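Local coordinates for mitogen-activated protein kinase kinase kinase 7 interacting protein 1 (Anopheles gambiae, PDB 2IRM) that probably acts as an adapter that binds the kinase TAK1 and triggers its autophosphorylation, and contains a PP2C-like phosphatase domain, at residues L169-A177 with P222-G230. Numbering follows the deposited sequence.
Sequences LGNIGNCRA and PLYSTRCIG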
loop_
_atom_site.group_PDB
_atom_site.type_symbol
_atom_site.label_atom_id
_atom_site.label_comp_id
_atom_site.label_asym_id
_atom_site.label_seq_id
_atom_site.Cartn_x
_atom_site.Cartn_y
_atom_site.Cartn_z
ATOM N N LEU A 169 -2.153 -8.711 -11.241
ATOM C CA LEU A 169 -2.154 -7.798 -10.114
ATOM C C LEU A 169 -2.246 -8.548 -8.795
ATOM O O LEU A 169 -3.193 -9.294 -8.553
ATOM C CB LEU A 169 -3.305 -6.799 -10.267
ATOM C CG LEU A 169 -3.381 -5.526 -9.410
ATOM C CD1 LEU A 169 -3.932 -5.816 -8.009
ATOM C CD2 LEU A 169 -2.049 -4.781 -9.332
ATOM N N GLY A 170 -1.252 -8.353 -7.946
ATOM C CA GLY A 170 -1.249 -8.976 -6.638
ATOM C C GLY A 170 -1.132 -7.887 -5.604
ATOM O O GLY A 170 -0.206 -7.074 -5.673
ATOM N N ASN A 171 -2.076 -7.844 -4.661
ATOM C CA ASN A 171 -2.033 -6.844 -3.596
ATOM C C ASN A 171 -2.373 -7.418 -2.228
ATOM O O ASN A 171 -3.070 -8.426 -2.126
ATOM C CB ASN A 171 -2.930 -5.638 -3.930
ATOM C CG ASN A 171 -4.311 -5.701 -3.254
ATOM O OD1 ASN A 171 -4.460 -5.321 -2.087
ATOM N ND2 ASN A 171 -5.322 -6.156 -3.996
ATOM N N ILE A 172 -1.854 -6.762 -1.193
ATOM C CA ILE A 172 -2.215 -7.023 0.192
ATOM C C ILE A 172 -2.185 -5.705 0.965
ATOM O O ILE A 172 -1.296 -4.869 0.761
ATOM C CB ILE A 172 -1.298 -8.071 0.852
ATOM C CG1 ILE A 172 -1.850 -8.491 2.210
ATOM C CG2 ILE A 172 0.114 -7.551 0.992
ATOM C CD1 ILE A 172 -1.375 -9.856 2.684
ATOM N N GLY A 173 -3.174 -5.505 1.831
ATOM C CA GLY A 173 -3.199 -4.319 2.685
ATOM C C GLY A 173 -3.759 -3.075 2.028
ATOM O O GLY A 173 -4.716 -3.151 1.252
ATOM N N ASN A 174 -3.141 -1.935 2.333
ATOM C CA ASN A 174 -3.699 -0.620 2.024
ATOM C C ASN A 174 -3.531 -0.110 0.607
ATOM O O ASN A 174 -4.433 0.543 0.083
ATOM C CB ASN A 174 -3.175 0.419 3.013
ATOM C CG ASN A 174 -3.781 0.260 4.403
ATOM O OD1 ASN A 174 -4.677 -0.563 4.626
ATOM N ND2 ASN A 174 -3.294 1.056 5.343
ATOM N N CYS A 175 -2.388 -0.393 -0.010
ATOM C CA CYS A 175 -2.114 0.045 -1.386
ATOM C C CYS A 175 -3.228 -0.335 -2.369
ATOM O O CYS A 175 -3.963 -1.308 -2.142
ATOM C CB CYS A 175 -0.781 -0.526 -1.873
ATOM S SG CYS A 175 0.633 -0.230 -0.798
ATOM N N ARG A 176 -3.341 0.413 -3.464
ATOM C CA ARG A 176 -4.464 0.231 -4.383
ATOM C C ARG A 176 -4.103 0.360 -5.859
ATOM O O ARG A 176 -3.199 1.110 -6.222
ATOM C CB ARG A 176 -5.579 1.222 -4.031
ATOM C CG ARG A 176 -6.962 0.877 -4.577
ATOM C CD ARG A 176 -7.963 1.942 -4.182
ATOM N NE ARG A 176 -8.074 2.113 -2.731
ATOM C CZ ARG A 176 -8.600 3.186 -2.148
ATOM N NH1 ARG A 176 -9.060 4.183 -2.897
ATOM N NH2 ARG A 176 -8.669 3.270 -0.823
ATOM N N ALA A 177 -4.853 -0.356 -6.697
ATOM C CA ALA A 177 -4.672 -0.360 -8.145
ATOM C C ALA A 177 -5.961 -0.023 -8.910
ATOM O O ALA A 177 -7.015 -0.650 -8.711
ATOM C CB ALA A 177 -4.145 -1.706 -8.585
ATOM N N PRO A 222 -4.746 5.376 12.654
ATOM C CA PRO A 222 -4.998 5.956 11.325
ATOM C C PRO A 222 -5.827 5.087 10.367
ATOM O O PRO A 222 -7.036 5.296 10.276
ATOM C CB PRO A 222 -3.582 6.223 10.786
ATOM C CG PRO A 222 -2.799 6.587 12.020
ATOM C CD PRO A 222 -3.386 5.716 13.135
ATOM N N LEU A 223 -5.184 4.147 9.682
ATOM C CA LEU A 223 -5.838 3.383 8.626
ATOM C C LEU A 223 -5.391 1.926 8.645
ATOM O O LEU A 223 -4.867 1.413 7.656
ATOM C CB LEU A 223 -5.549 4.005 7.258
ATOM C CG LEU A 223 -6.575 3.728 6.158
ATOM C CD1 LEU A 223 -5.882 3.448 4.833
ATOM C CD2 LEU A 223 -7.485 2.573 6.547
ATOM N N TYR A 224 -5.602 1.262 9.777
ATOM C CA TYR A 224 -4.990 -0.032 10.033
ATOM C C TYR A 224 -5.309 -1.041 8.932
ATOM O O TYR A 224 -6.473 -1.336 8.658
ATOM C CB TYR A 224 -5.465 -0.557 11.373
ATOM C CG TYR A 224 -4.581 -1.602 11.953
ATOM C CD1 TYR A 224 -3.371 -1.256 12.537
ATOM C CD2 TYR A 224 -4.957 -2.939 11.941
ATOM C CE1 TYR A 224 -2.545 -2.210 13.085
ATOM C CE2 TYR A 224 -4.137 -3.911 12.490
ATOM C CZ TYR A 224 -2.932 -3.534 13.056
ATOM O OH TYR A 224 -2.100 -4.475 13.603
ATOM N N SER A 225 -4.269 -1.537 8.274
ATOM C CA SER A 225 -4.451 -2.558 7.282
ATOM C C SER A 225 -4.693 -3.839 8.050
ATOM O O SER A 225 -4.013 -4.125 9.030
ATOM C CB SER A 225 -3.225 -2.671 6.382
ATOM O OG SER A 225 -2.110 -3.111 7.118
ATOM N N THR A 226 -5.676 -4.600 7.599
ATOM C CA THR A 226 -6.134 -5.790 8.286
ATOM C C THR A 226 -5.513 -7.023 7.643
ATOM O O THR A 226 -5.810 -8.163 8.025
ATOM C CB THR A 226 -7.649 -5.872 8.168
ATOM O OG1 THR A 226 -7.994 -5.808 6.785
ATOM C CG2 THR A 226 -8.302 -4.697 8.872
ATOM N N ARG A 227 -4.687 -6.781 6.630
ATOM C CA ARG A 227 -3.831 -7.798 6.022
ATOM C C ARG A 227 -2.571 -7.068 5.614
ATOM O O ARG A 227 -2.618 -5.871 5.330
ATOM C CB ARG A 227 -4.476 -8.419 4.783
ATOM C CG ARG A 227 -5.669 -9.290 5.059
ATOM C CD ARG A 227 -6.207 -9.918 3.799
ATOM N NE ARG A 227 -7.637 -10.174 3.934
ATOM C CZ ARG A 227 -8.375 -10.885 3.085
ATOM N NH1 ARG A 227 -7.838 -11.443 2.007
ATOM N NH2 ARG A 227 -9.669 -11.044 3.319
ATOM N N CYS A 228 -1.447 -7.777 5.605
ATOM C CA CYS A 228 -0.149 -7.189 5.235
ATOM C C CYS A 228 0.982 -8.207 5.365
ATOM O O CYS A 228 0.783 -9.331 5.837
ATOM C CB CYS A 228 0.178 -5.948 6.082
ATOM S SG CYS A 228 0.475 -6.311 7.832
ATOM N N ILE A 229 2.167 -7.805 4.937
ATOM C CA ILE A 229 3.330 -8.647 5.067
ATOM C C ILE A 229 3.915 -8.400 6.450
ATOM O O ILE A 229 4.049 -7.247 6.870
ATOM C CB ILE A 229 4.356 -8.326 3.965
ATOM C CG1 ILE A 229 3.833 -8.820 2.619
ATOM C CG2 ILE A 229 5.710 -8.954 4.279
ATOM C CD1 ILE A 229 4.137 -7.908 1.478
ATOM N N GLY A 230 4.234 -9.475 7.164
ATOM C CA GLY A 230 4.856 -9.344 8.471
ATOM C C GLY A 230 3.916 -8.802 9.527
ATOM O O GLY A 230 2.743 -9.188 9.587
#
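Two side chains of 169-177 reach 222-230 by different first torsions: Asn-174 sets CG anti to its own carbonyl carbon (chi1 -72°), sending the amide toward Leu-223 and Ser-225, whereas Ile-172 holds CG1 opposite its backbone N (chi1 -170°), against Arg-227 and Cys-228. Both segments belong to the PP2C-type beta-sandwich, where residues 173-175 link strand 166-172 of one antiparallel sheet to strand 176-181 of the other. The irregular chain 222-228 passes this turn and then enters the short strand 229-230, which pairs with strand 154-163, the strand that also pairs with 166-172.

Asn-174 makes the one hydrogen bond between the two segments: ND2 donates to Leu-223 O over 2.8 Å, approaching close to the line of the C=O bond. The acceptor is tilted 17° from the amide plane. Leu-223 also runs alongside the amide in the opposite direction, with its CD1 3.6 Å from Asn-174 ND2, while the other end of the amide, OD1, turns to CA and CB of Ser-225. His-59 of strand 50-59 touches both Asn-174 and Ser-225, so the buried amide is packed from a third part of the chain.

One residue earlier in the turn, Gly-173 brings its CA beside Arg-227 O. Arg-227 meets Ile-172 through its CB, the two side chains crossing nearly perpendicularly; its extended chain then leads the guanidinium away, where NH2 forms a salt bridge with Glu-204 and NH1 a hydrogen bond to the Glu-255 carbonyl. Further along 222-230, Ile-229 CD1 lies 4.1 Å from Ile-172 CG2.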